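Putative 4-Hydroxy-2-oxoglutarate aldolase / 2-dehydro-3-deoxyphosphogluconate aldolase (Yersinia enterocolitica, PDB 3LM7) is a putative aldolase of the KDGP aldolase family, a group within the TIM-barrel clan, built around an all-parallel sheet with helices packed against it. Local coordinates at residues L17-G22 / S222-S227; E35-V40 / T239-V244; G124-V129 / Y176-E181; V145-A150 / A180-A185. All coordinates share one frame; numbering follows the deposited sequence.

Contact 1 of 4, residues L17-G22 / S222-S227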
loop_
_atom_site.group_PDB
_atom_site.type_symbol
_atom_site.label_atom_id
_atom_site.label_comp_id
_atom_site.label_asym_id
_atom_site.label_seq_id
_atom_site.Cartn_x
_atom_site.Cartn_y
_atom_site.Cartn_z
ATOM N N LEU A 17 -13.085 -8.289 3.264
ATOM C CA LEU A 17 -13.485 -9.681 3.440
ATOM C C LEU A 17 -13.901 -10.247 2.099
ATOM O O LEU A 17 -14.353 -9.511 1.221
ATOM C CB LEU A 17 -14.718 -9.783 4.415
ATOM C CG LEU A 17 -14.477 -9.178 5.777
ATOM C CD1 LEU A 17 -15.818 -9.311 6.535
ATOM C CD2 LEU A 17 -13.338 -9.899 6.581
ATOM N N ASN A 18 -13.846 -11.571 1.955
ATOM C CA ASN A 18 -14.471 -12.238 0.851
ATOM C C ASN A 18 -15.253 -13.460 1.330
ATOM O O ASN A 18 -14.661 -14.409 1.888
ATOM C CB ASN A 18 -13.362 -12.564 -0.235
ATOM C CG ASN A 18 -13.906 -13.075 -1.591
ATOM O OD1 ASN A 18 -13.321 -12.735 -2.686
ATOM N ND2 ASN A 18 -14.900 -13.943 -1.573
ATOM N N VAL A 19 -16.576 -13.489 1.070
ATOM C CA VAL A 19 -17.394 -14.580 1.607
ATOM C C VAL A 19 -18.370 -14.878 0.525
ATOM O O VAL A 19 -18.559 -14.063 -0.384
ATOM C CB VAL A 19 -18.138 -14.143 2.987
ATOM C CG1 VAL A 19 -17.137 -13.621 4.020
ATOM C CG2 VAL A 19 -19.147 -13.004 2.712
ATOM N N LEU A 20 -19.001 -16.039 0.569
ATOM C CA LEU A 20 -19.939 -16.441 -0.472
ATOM C C LEU A 20 -21.372 -16.026 -0.149
ATOM O O LEU A 20 -21.748 -15.977 1.004
ATOM C CB LEU A 20 -19.927 -17.980 -0.614
ATOM C CG LEU A 20 -18.584 -18.581 -1.026
ATOM C CD1 LEU A 20 -18.699 -20.109 -1.131
ATOM C CD2 LEU A 20 -17.970 -17.915 -2.340
ATOM N N ALA A 21 -22.179 -15.796 -1.171
ATOM C CA ALA A 21 -23.614 -15.560 -0.950
ATOM C C ALA A 21 -24.381 -16.821 -1.263
ATOM O O ALA A 21 -24.106 -17.482 -2.253
ATOM C CB ALA A 21 -24.124 -14.379 -1.819
ATOM N N GLY A 22 -25.383 -17.148 -0.459
ATOM C CA GLY A 22 -26.212 -18.310 -0.818
ATOM C C GLY A 22 -27.466 -17.897 -1.589
ATOM O O GLY A 22 -28.215 -18.771 -2.061
ATOM N N SER A 222 -16.957 -22.171 4.378
ATOM C CA SER A 222 -17.957 -23.038 5.026
ATOM C C SER A 222 -18.062 -22.842 6.553
ATOM O O SER A 222 -19.098 -23.147 7.118
ATOM C CB SER A 222 -17.688 -24.523 4.693
ATOM O OG SER A 222 -16.458 -24.899 5.271
ATOM N N SER A 223 -16.996 -22.371 7.227
ATOM C CA SER A 223 -17.030 -22.204 8.650
ATOM C C SER A 223 -18.087 -21.133 9.082
ATOM O O SER A 223 -18.490 -21.075 10.235
ATOM C CB SER A 223 -15.648 -21.756 9.128
ATOM O OG SER A 223 -15.394 -20.495 8.561
ATOM N N ILE A 224 -18.495 -20.277 8.152
ATOM C CA ILE A 224 -19.546 -19.245 8.440
ATOM C C ILE A 224 -20.820 -19.411 7.653
ATOM O O ILE A 224 -21.632 -18.473 7.553
ATOM C CB ILE A 224 -18.993 -17.793 8.299
ATOM C CG1 ILE A 224 -18.522 -17.484 6.876
ATOM C CG2 ILE A 224 -17.864 -17.527 9.362
ATOM C CD1 ILE A 224 -18.217 -16.063 6.627
ATOM N N ILE A 225 -20.979 -20.575 7.057
ATOM C CA ILE A 225 -22.133 -20.830 6.216
ATOM C C ILE A 225 -23.059 -21.803 6.971
ATOM O O ILE A 225 -22.597 -22.853 7.448
ATOM C CB ILE A 225 -21.683 -21.468 4.911
ATOM C CG1 ILE A 225 -21.022 -20.418 4.015
ATOM C CG2 ILE A 225 -22.876 -22.130 4.156
ATOM C CD1 ILE A 225 -20.395 -20.953 2.750
ATOM N N ASP A 226 -24.353 -21.475 7.016
ATOM C CA ASP A 226 -25.386 -22.380 7.584
ATOM C C ASP A 226 -25.671 -23.461 6.584
ATOM O O ASP A 226 -26.247 -23.172 5.548
ATOM C CB ASP A 226 -26.690 -21.597 7.775
ATOM C CG ASP A 226 -27.741 -22.376 8.614
ATOM O OD1 ASP A 226 -27.851 -23.619 8.516
ATOM O OD2 ASP A 226 -28.439 -21.709 9.369
ATOM N N SER A 227 -25.303 -24.711 6.881
ATOM C CA SER A 227 -25.418 -25.765 5.856
ATOM C C SER A 227 -26.902 -26.077 5.534
ATOM O O SER A 227 -27.205 -26.550 4.446
ATOM C CB SER A 227 -24.683 -27.018 6.314
ATOM O OG SER A 227 -25.132 -27.331 7.624
#
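Val19 and Leu20, at the end of strand 17-20, meet Ile224 and Ile225 through apolar side-chain carbons, chiefly methyls. The closer of the two pairings is inner and buried: Val19 CG1 lies 3.7 Å from Ile224 CD1, and that same isoleucine methyl stands 4.1 Å from Val19 CB. The two side chains cross at about a right angle, so the end of Ile224 comes down across the branch of the valine instead of running beside it. The first torsion of Ile224 (chi1 62°) tucks CG1 between backbone N and carbonyl carbon, and the extended second torsion carries CD1 on to the strand. Ile224 also packs on Asp236 and Leu240 of helix 234-247. Leu20 CD1 and Ile225 CD1 face each other more loosely, at 4.3 Å, where both residues are partly exposed.

Backbone bonding does not join the segments. The CA atoms of Val19 and Ile224 are 8.5 Å apart, too far for strand pairing, and no hydrogen bond crosses. Consistent with this, strand 17-20 is the first strand of the parallel sheet, and Asn18 bonds through its backbone to Pro218 and Ile220, as expected where the first and last strands of a TIM barrel close the ring. Just beyond that closure the chain makes a short 3-10 turn, with Ile225 N bonded to Ser222 O at 3.2 Å, and here only side chains meet across the two segments.

Among polar contacts nearby, Leu20 O accepts a hydrogen bond from Thr232 OG1, in the short strand that pairs with 225-226.

Contact 2 of 4, residues E35-V40 / T239-V244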
loop_
_atom_site.group_PDB
_atom_site.type_symbol
_atom_site.label_atom_id
_atom_site.label_comp_id
_atom_site.label_asym_id
_atom_site.label_seq_id
_atom_site.Cartn_x
_atom_site.Cartn_y
_atom_site.Cartn_z
ATOM N N GLU A 35 -20.718 -3.583 6.502
ATOM C CA GLU A 35 -20.605 -2.121 6.264
ATOM C C GLU A 35 -19.934 -1.866 4.905
ATOM O O GLU A 35 -19.162 -0.918 4.767
ATOM C CB GLU A 35 -19.831 -1.406 7.392
ATOM C CG GLU A 35 -20.680 -1.509 8.719
ATOM C CD GLU A 35 -20.038 -0.957 9.944
ATOM O OE1 GLU A 35 -18.935 -0.369 9.912
ATOM O OE2 GLU A 35 -20.687 -1.133 10.980
ATOM N N GLY A 36 -20.255 -2.732 3.935
ATOM C CA GLY A 36 -19.664 -2.670 2.608
ATOM C C GLY A 36 -18.229 -3.190 2.429
ATOM O O GLY A 36 -17.783 -3.241 1.279
ATOM N N HIS A 37 -17.521 -3.548 3.511
ATOM C CA HIS A 37 -16.096 -3.977 3.410
ATOM C C HIS A 37 -15.985 -5.495 3.100
ATOM O O HIS A 37 -15.327 -6.278 3.821
ATOM C CB HIS A 37 -15.297 -3.627 4.684
ATOM C CG HIS A 37 -15.376 -2.181 5.038
ATOM N ND1 HIS A 37 -14.869 -1.182 4.228
ATOM C CD2 HIS A 37 -15.939 -1.558 6.107
ATOM C CE1 HIS A 37 -15.116 -0.003 4.787
ATOM N NE2 HIS A 37 -15.783 -0.208 5.910
ATOM N N VAL A 38 -16.591 -5.862 1.975
ATOM C CA VAL A 38 -16.748 -7.248 1.600
ATOM C C VAL A 38 -16.889 -7.343 0.094
ATOM O O VAL A 38 -17.356 -6.428 -0.578
ATOM C CB VAL A 38 -17.955 -7.896 2.327
ATOM C CG1 VAL A 38 -19.359 -7.263 1.844
ATOM C CG2 VAL A 38 -17.972 -9.382 2.196
ATOM N N LEU A 39 -16.412 -8.469 -0.395
ATOM C CA LEU A 39 -16.649 -8.955 -1.717
ATOM C C LEU A 39 -17.483 -10.238 -1.563
ATOM O O LEU A 39 -17.153 -11.162 -0.778
ATOM C CB LEU A 39 -15.314 -9.279 -2.409
ATOM C CG LEU A 39 -14.437 -8.038 -2.620
ATOM C CD1 LEU A 39 -12.958 -8.498 -2.831
ATOM C CD2 LEU A 39 -15.022 -7.256 -3.840
ATOM N N VAL A 40 -18.606 -10.273 -2.270
ATOM C CA VAL A 40 -19.529 -11.353 -2.181
ATOM C C VAL A 40 -19.329 -12.291 -3.326
ATOM O O VAL A 40 -19.440 -11.852 -4.506
ATOM C CB VAL A 40 -20.971 -10.725 -2.250
ATOM C CG1 VAL A 40 -21.993 -11.796 -2.339
ATOM C CG2 VAL A 40 -21.171 -9.834 -1.034
ATOM N N THR A 239 -18.950 -10.353 13.158
ATOM C CA THR A 239 -17.890 -10.746 14.086
ATOM C C THR A 239 -16.522 -10.551 13.363
ATOM O O THR A 239 -15.529 -10.063 13.942
ATOM C CB THR A 239 -18.045 -12.255 14.504
ATOM O OG1 THR A 239 -19.268 -12.410 15.229
ATOM C CG2 THR A 239 -16.905 -12.738 15.373
ATOM N N LEU A 240 -16.478 -10.947 12.091
ATOM C CA LEU A 240 -15.266 -10.689 11.275
ATOM C C LEU A 240 -14.939 -9.214 11.125
ATOM O O LEU A 240 -13.802 -8.785 11.384
ATOM C CB LEU A 240 -15.407 -11.336 9.886
ATOM C CG LEU A 240 -15.448 -12.855 9.980
ATOM C CD1 LEU A 240 -15.993 -13.484 8.617
ATOM C CD2 LEU A 240 -14.113 -13.524 10.418
ATOM N N LEU A 241 -15.926 -8.420 10.689
ATOM C CA LEU A 241 -15.737 -6.967 10.653
ATOM C C LEU A 241 -15.140 -6.404 11.965
ATOM O O LEU A 241 -14.164 -5.618 11.944
ATOM C CB LEU A 241 -17.072 -6.262 10.343
ATOM C CG LEU A 241 -16.919 -4.757 10.064
ATOM C CD1 LEU A 241 -15.922 -4.414 8.893
ATOM C CD2 LEU A 241 -18.329 -4.104 9.874
ATOM N N ASP A 242 -15.755 -6.743 13.117
ATOM C CA ASP A 242 -15.258 -6.244 14.379
ATOM C C ASP A 242 -13.769 -6.605 14.601
ATOM O O ASP A 242 -13.008 -5.781 15.125
ATOM C CB ASP A 242 -16.092 -6.782 15.557
ATOM C CG ASP A 242 -17.486 -6.184 15.623
ATOM O OD1 ASP A 242 -17.715 -5.176 14.964
ATOM O OD2 ASP A 242 -18.365 -6.771 16.304
ATOM N N ILE A 243 -13.341 -7.820 14.240
ATOM C CA ILE A 243 -11.898 -8.152 14.343
ATOM C C ILE A 243 -11.066 -7.234 13.416
ATOM O O ILE A 243 -10.001 -6.671 13.794
ATOM C CB ILE A 243 -11.648 -9.655 13.959
ATOM C CG1 ILE A 243 -12.300 -10.558 15.025
ATOM C CG2 ILE A 243 -10.127 -9.963 13.840
ATOM C CD1 ILE A 243 -12.378 -12.040 14.606
ATOM N N VAL A 244 -11.559 -7.060 12.189
ATOM C CA VAL A 244 -10.848 -6.202 11.237
ATOM C C VAL A 244 -10.675 -4.782 11.859
ATOM O O VAL A 244 -9.557 -4.214 11.897
ATOM C CB VAL A 244 -11.591 -6.127 9.907
ATOM C CG1 VAL A 244 -10.959 -5.037 9.007
ATOM C CG2 VAL A 244 -11.579 -7.587 9.181
#
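Leu241 reaches from helix 234-247 with one methyl for each of two partners, Glu35 and His37. CD2 takes the glutamate: it sits 3.6 Å from Glu35 CD and 3.7 Å from Glu35 CG, touching the acid along its stem and at the carboxylate carbon, with the two side chains crossing at about a right angle. CD1 takes the histidine, 4.0 Å from His37 CD2, approaching the ring at a slant. With CG of Leu241 anti to the backbone N (chi1 -171°), the forked end is thrown off the helix towards the turn, and both prongs find contacts.

In the next shell, His37 is positioned by the hydrogen bond from its ND1 to Asn9 O and by Tyr11, which meets the ring edge-to-face; Glu35 O lies over one face, 3.5 Å above the plane of the His37 ring and near its rim. The carboxylate of Glu35 forms a salt bridge through OE1 with Lys245, one turn further along the helix from Leu241, so its polar end is held while its stem packs on the leucine.

The turn itself links helix 24-33 to strand 38-43 of the parallel sheet, the alpha-to-beta connection expected in a TIM barrel. Glu35 has a positive phi (57°) and ends the helix in a Schellman motif. His37 then centres an inverse gamma turn, closed by a weak bond from Val38 N to Gly36 O of 3.0 Å. From Val38 onward the chain is strand, and Leu39 is backbone-bonded to Leu17 and Val19. Leu240 and Val244, beside Leu241 on the helix, pack on Leu17 in that neighbouring strand.

Contact 3 of 4, residues G124-V129 / Y176-E181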
loop_
_atom_site.group_PDB
_atom_site.type_symbol
_atom_site.label_atom_id
_atom_site.label_comp_id
_atom_site.label_asym_id
_atom_site.label_seq_id
_atom_site.Cartn_x
_atom_site.Cartn_y
_atom_site.Cartn_z
ATOM N N GLY A 124 4.691 -27.714 1.416
ATOM C CA GLY A 124 5.412 -28.250 2.547
ATOM C C GLY A 124 6.807 -27.645 2.708
ATOM O O GLY A 124 7.484 -27.922 3.704
ATOM N N LYS A 125 7.259 -26.814 1.769
ATOM C CA LYS A 125 8.622 -26.294 1.827
ATOM C C LYS A 125 8.572 -24.784 1.835
ATOM O O LYS A 125 8.233 -24.169 0.829
ATOM C CB LYS A 125 9.465 -26.753 0.599
ATOM C CG LYS A 125 9.373 -28.300 0.455
ATOM C CD LYS A 125 9.598 -28.943 -0.921
ATOM C CE LYS A 125 9.183 -30.388 -0.708
ATOM N NZ LYS A 125 8.233 -30.382 0.632
ATOM N N VAL A 126 8.884 -24.191 2.973
ATOM C CA VAL A 126 8.915 -22.750 3.066
ATOM C C VAL A 126 9.775 -22.133 1.947
ATOM O O VAL A 126 10.945 -22.560 1.677
ATOM C CB VAL A 126 9.431 -22.332 4.479
ATOM C CG1 VAL A 126 9.619 -20.807 4.516
ATOM C CG2 VAL A 126 8.424 -22.793 5.592
ATOM N N GLY A 127 9.201 -21.109 1.327
ATOM C CA GLY A 127 9.779 -20.398 0.188
ATOM C C GLY A 127 9.459 -20.912 -1.219
ATOM O O GLY A 127 9.881 -20.280 -2.213
ATOM N N TYR A 128 8.720 -22.008 -1.311
ATOM C CA TYR A 128 8.433 -22.686 -2.603
ATOM C C TYR A 128 6.932 -22.957 -2.748
ATOM O O TYR A 128 6.317 -23.490 -1.815
ATOM C CB TYR A 128 9.239 -24.033 -2.745
ATOM C CG TYR A 128 10.706 -23.695 -2.802
ATOM C CD1 TYR A 128 11.352 -23.394 -4.014
ATOM C CD2 TYR A 128 11.432 -23.559 -1.599
ATOM C CE1 TYR A 128 12.732 -23.000 -4.018
ATOM C CE2 TYR A 128 12.777 -23.124 -1.591
ATOM C CZ TYR A 128 13.417 -22.876 -2.785
ATOM O OH TYR A 128 14.731 -22.511 -2.678
ATOM N N VAL A 129 6.361 -22.625 -3.924
ATOM C CA VAL A 129 4.957 -22.752 -4.126
ATOM C C VAL A 129 4.638 -23.508 -5.437
ATOM O O VAL A 129 5.438 -23.475 -6.405
ATOM C CB VAL A 129 4.274 -21.367 -4.222
ATOM C CG1 VAL A 129 4.060 -20.717 -2.851
ATOM C CG2 VAL A 129 5.008 -20.421 -5.315
ATOM N N TYR A 176 2.914 -19.712 4.885
ATOM C CA TYR A 176 2.062 -18.536 4.721
ATOM C C TYR A 176 2.847 -17.296 5.130
ATOM O O TYR A 176 2.803 -16.275 4.413
ATOM C CB TYR A 176 0.765 -18.706 5.513
ATOM C CG TYR A 176 -0.095 -17.477 5.626
ATOM C CD1 TYR A 176 -0.646 -16.869 4.475
ATOM C CD2 TYR A 176 -0.397 -16.955 6.867
ATOM C CE1 TYR A 176 -1.442 -15.745 4.560
ATOM C CE2 TYR A 176 -1.253 -15.783 6.998
ATOM C CZ TYR A 176 -1.736 -15.191 5.842
ATOM O OH TYR A 176 -2.552 -14.083 5.900
ATOM N N ARG A 177 3.582 -17.386 6.232
ATOM C CA ARG A 177 4.237 -16.221 6.751
ATOM C C ARG A 177 5.295 -15.745 5.724
ATOM O O ARG A 177 5.491 -14.546 5.482
ATOM C CB ARG A 177 4.900 -16.543 8.114
ATOM C CG ARG A 177 5.522 -15.239 8.742
ATOM C CD ARG A 177 6.157 -15.474 10.151
ATOM N NE ARG A 177 5.361 -16.407 10.977
ATOM C CZ ARG A 177 5.632 -17.716 11.141
ATOM N NH1 ARG A 177 6.721 -18.335 10.559
ATOM N NH2 ARG A 177 4.810 -18.423 11.903
ATOM N N PHE A 178 6.002 -16.721 5.172
ATOM C CA PHE A 178 7.011 -16.436 4.166
ATOM C C PHE A 178 6.366 -15.741 2.979
ATOM O O PHE A 178 6.939 -14.784 2.459
ATOM C CB PHE A 178 7.708 -17.736 3.717
ATOM C CG PHE A 178 8.921 -17.481 2.837
ATOM C CD1 PHE A 178 10.193 -17.490 3.360
ATOM C CD2 PHE A 178 8.754 -17.221 1.460
ATOM C CE1 PHE A 178 11.316 -17.228 2.493
ATOM C CE2 PHE A 178 9.878 -16.986 0.614
ATOM C CZ PHE A 178 11.140 -16.995 1.125
ATOM N N VAL A 179 5.257 -16.264 2.498
ATOM C CA VAL A 179 4.545 -15.651 1.332
ATOM C C VAL A 179 4.151 -14.204 1.656
ATOM O O VAL A 179 4.284 -13.311 0.794
ATOM C CB VAL A 179 3.323 -16.487 0.949
ATOM C CG1 VAL A 179 2.395 -15.797 -0.059
ATOM C CG2 VAL A 179 3.803 -17.891 0.310
ATOM N N ALA A 180 3.636 -14.007 2.876
ATOM C CA ALA A 180 3.264 -12.679 3.344
ATOM C C ALA A 180 4.461 -11.715 3.319
ATOM O O ALA A 180 4.352 -10.573 2.823
ATOM C CB ALA A 180 2.626 -12.779 4.753
ATOM N N GLU A 181 5.628 -12.163 3.795
ATOM C CA GLU A 181 6.830 -11.265 3.786
ATOM C C GLU A 181 7.297 -10.940 2.369
ATOM O O GLU A 181 7.655 -9.785 2.082
ATOM C CB GLU A 181 7.967 -11.887 4.590
ATOM C CG GLU A 181 7.378 -12.459 5.829
ATOM C CD GLU A 181 7.982 -11.992 7.047
ATOM O OE1 GLU A 181 7.959 -10.714 7.160
ATOM O OE2 GLU A 181 8.422 -12.889 7.882
#
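The phenyl ring of Phe178 carries Gly127 CA over one face. The carbon stands 3.6 Å from the ring centroid and 20° off the normal, a CH-pi contact displaced a little towards the rim, so that the closest ring atom is Phe178 CE2, 3.4 Å from Gly127 CA. Val126 comes to the same ring at a slant: its CG1 is 3.6 Å from Phe178 CD1 and 3.7 Å from Phe178 CB, bracing the root of the side chain while the glycine carbon lies over the CD2-CE2 side. A trans chi1 of -171° turns the phenyl group outward from the helix, towards the loop.

Gly127 has no side chain to hold its CA off the ring. It occupies the third position of a type II beta turn from Lys125 to Tyr128, closed by Tyr128 N to Lys125 O at 3.1 Å, and its positive phi (89°) is the usual one at that place. The turn leads into strand 128-130, which pairs antiparallel with strand 144-146. In the chain this two-stranded sheet comes between strand 115-120 and helix 147-156, as an addition to the parallel beta-alpha framework.

Deeper in, Val129 CG1 meets Val179 CG2 at 4.2 Å, a looser, buried contact one residue further along the helix from Phe178. Val147, at the start of helix 147-156, touches Val129, Phe178 and Val179 alike, while Val179 packs on Leu190 of strand 189-192. Phe178 itself is at the exposed edge.

Contact 4 of 4, residues V145-A150 / A180-A185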
loop_
_atom_site.group_PDB
_atom_site.type_symbol
_atom_site.label_atom_id
_atom_site.label_comp_id
_atom_site.label_asym_id
_atom_site.label_seq_id
_atom_site.Cartn_x
_atom_site.Cartn_y
_atom_site.Cartn_z
ATOM N N VAL A 145 8.146 -23.557 -7.585
ATOM C CA VAL A 145 9.037 -22.452 -7.934
ATOM C C VAL A 145 9.183 -21.564 -6.725
ATOM O O VAL A 145 8.425 -21.647 -5.768
ATOM C CB VAL A 145 8.532 -21.631 -9.165
ATOM C CG1 VAL A 145 8.161 -22.532 -10.345
ATOM C CG2 VAL A 145 7.288 -20.707 -8.753
ATOM N N PRO A 146 10.182 -20.701 -6.758
ATOM C CA PRO A 146 10.376 -19.820 -5.612
ATOM C C PRO A 146 9.216 -18.847 -5.494
ATOM O O PRO A 146 8.671 -18.409 -6.500
ATOM C CB PRO A 146 11.690 -19.069 -5.961
ATOM C CG PRO A 146 12.438 -20.066 -6.932
ATOM C CD PRO A 146 11.330 -20.774 -7.691
ATOM N N VAL A 147 8.849 -18.506 -4.264
ATOM C CA VAL A 147 7.759 -17.534 -4.043
ATOM C C VAL A 147 7.985 -16.236 -4.834
ATOM O O VAL A 147 7.025 -15.759 -5.510
ATOM C CB VAL A 147 7.519 -17.263 -2.512
ATOM C CG1 VAL A 147 6.529 -16.085 -2.281
ATOM C CG2 VAL A 147 7.041 -18.620 -1.836
ATOM N N THR A 148 9.188 -15.647 -4.725
ATOM C CA THR A 148 9.446 -14.376 -5.392
ATOM C C THR A 148 9.257 -14.506 -6.910
ATOM O O THR A 148 8.713 -13.576 -7.637
ATOM C CB THR A 148 10.867 -13.875 -5.086
ATOM O OG1 THR A 148 11.838 -14.964 -5.292
ATOM C CG2 THR A 148 10.871 -13.341 -3.621
ATOM N N THR A 149 9.717 -15.636 -7.417
ATOM C CA THR A 149 9.543 -15.876 -8.880
ATOM C C THR A 149 8.064 -16.024 -9.223
ATOM O O THR A 149 7.638 -15.454 -10.229
ATOM C CB THR A 149 10.331 -17.124 -9.311
ATOM O OG1 THR A 149 11.695 -16.973 -8.827
ATOM C CG2 THR A 149 10.325 -17.244 -10.899
ATOM N N ALA A 150 7.258 -16.747 -8.415
ATOM C CA ALA A 150 5.799 -16.868 -8.709
ATOM C C ALA A 150 5.132 -15.523 -8.658
ATOM O O ALA A 150 4.309 -15.224 -9.519
ATOM C CB ALA A 150 5.078 -17.856 -7.700
ATOM N N ALA A 180 3.636 -14.007 2.876
ATOM C CA ALA A 180 3.264 -12.679 3.344
ATOM C C ALA A 180 4.461 -11.715 3.319
ATOM O O ALA A 180 4.352 -10.573 2.823
ATOM C CB ALA A 180 2.626 -12.779 4.753
ATOM N N GLU A 181 5.628 -12.163 3.795
ATOM C CA GLU A 181 6.830 -11.265 3.786
ATOM C C GLU A 181 7.297 -10.940 2.369
ATOM O O GLU A 181 7.655 -9.785 2.082
ATOM C CB GLU A 181 7.967 -11.887 4.590
ATOM C CG GLU A 181 7.378 -12.459 5.829
ATOM C CD GLU A 181 7.982 -11.992 7.047
ATOM O OE1 GLU A 181 7.959 -10.714 7.160
ATOM O OE2 GLU A 181 8.422 -12.889 7.882
ATOM N N ALA A 182 7.167 -11.942 1.480
ATOM C CA ALA A 182 7.538 -11.757 0.081
ATOM C C ALA A 182 6.520 -10.810 -0.644
ATOM O O ALA A 182 6.917 -9.896 -1.436
ATOM C CB ALA A 182 7.628 -13.170 -0.618
ATOM N N CYS A 183 5.231 -10.932 -0.317
ATOM C CA CYS A 183 4.255 -9.997 -0.919
ATOM C C CYS A 183 4.553 -8.567 -0.442
ATOM O O CYS A 183 4.481 -7.656 -1.219
ATOM C CB CYS A 183 2.814 -10.343 -0.498
ATOM S SG CYS A 183 2.191 -11.899 -1.397
ATOM N N ALA A 184 4.750 -8.391 0.861
ATOM C CA ALA A 184 5.072 -7.057 1.418
ATOM C C ALA A 184 6.312 -6.524 0.709
ATOM O O ALA A 184 6.359 -5.345 0.318
ATOM C CB ALA A 184 5.324 -7.162 2.966
ATOM N N ALA A 185 7.332 -7.364 0.581
ATOM C CA ALA A 185 8.596 -6.876 -0.064
ATOM C C ALA A 185 8.366 -6.381 -1.500
ATOM O O ALA A 185 9.021 -5.436 -1.963
ATOM C CB ALA A 185 9.671 -8.022 -0.075
#
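Two successive helices of the beta/alpha framework, consistent with the TIM-barrel clan, pack against each other here: the first turn of helix 147-156 meets helix 173-185 through Val147 and Ala182, and strand 161-164 comes between the two helices in the chain. Val147 CG1 and Ala182 CB are 3.5 Å apart, a close methyl-to-methyl meeting, and no hydrogen bond crosses. The valine branch points at an alanine whose small side chain lets the helices come near: Thr148 and Ala182 have their CA atoms 6.4 Å apart. Thr148, which is exposed, adds a looser touch, its CG2 lying 4.4 Å from the same Ala182 CB.

Pro146 sits at the N-cap and its carbonyl starts the helical bonding, with Ala150 N to Pro146 O at 2.9 Å. Helix 147-156 thus begins directly as strand 144-146 ends, and Val147 is placed where strand and helix meet. On that side Ala150 packs on Val129 of strand 128-130. Across the contact, Ala180 and Glu181 touch Ala211 of helix 201-211, and at the end of helix 173-185 Ala185 O accepts a hydrogen bond from Arg14 of the second subunit.

The four contacts form two pairs at separate places in the fold. Contacts 1 and 2, centres 12 Å apart, are joined by neighbouring strands 17-20 and 38-43, with Leu17 O to Leu39 N at 2.8 Å. Contacts 3 and 4, whose segments fall between theirs in the chain, have centres only 7 Å apart and share helix 173-185 and the small antiparallel sheet, where Gly127 O lies 2.9 Å from Val147 N. The pairs do not touch: contacts 1 and 4 lie on opposite sides of the chain's centre, centres about 29 Å apart. A potassium ion lies near the second pair, about 9 Å from the Ala182 side chain and 11 Å from that of Phe178.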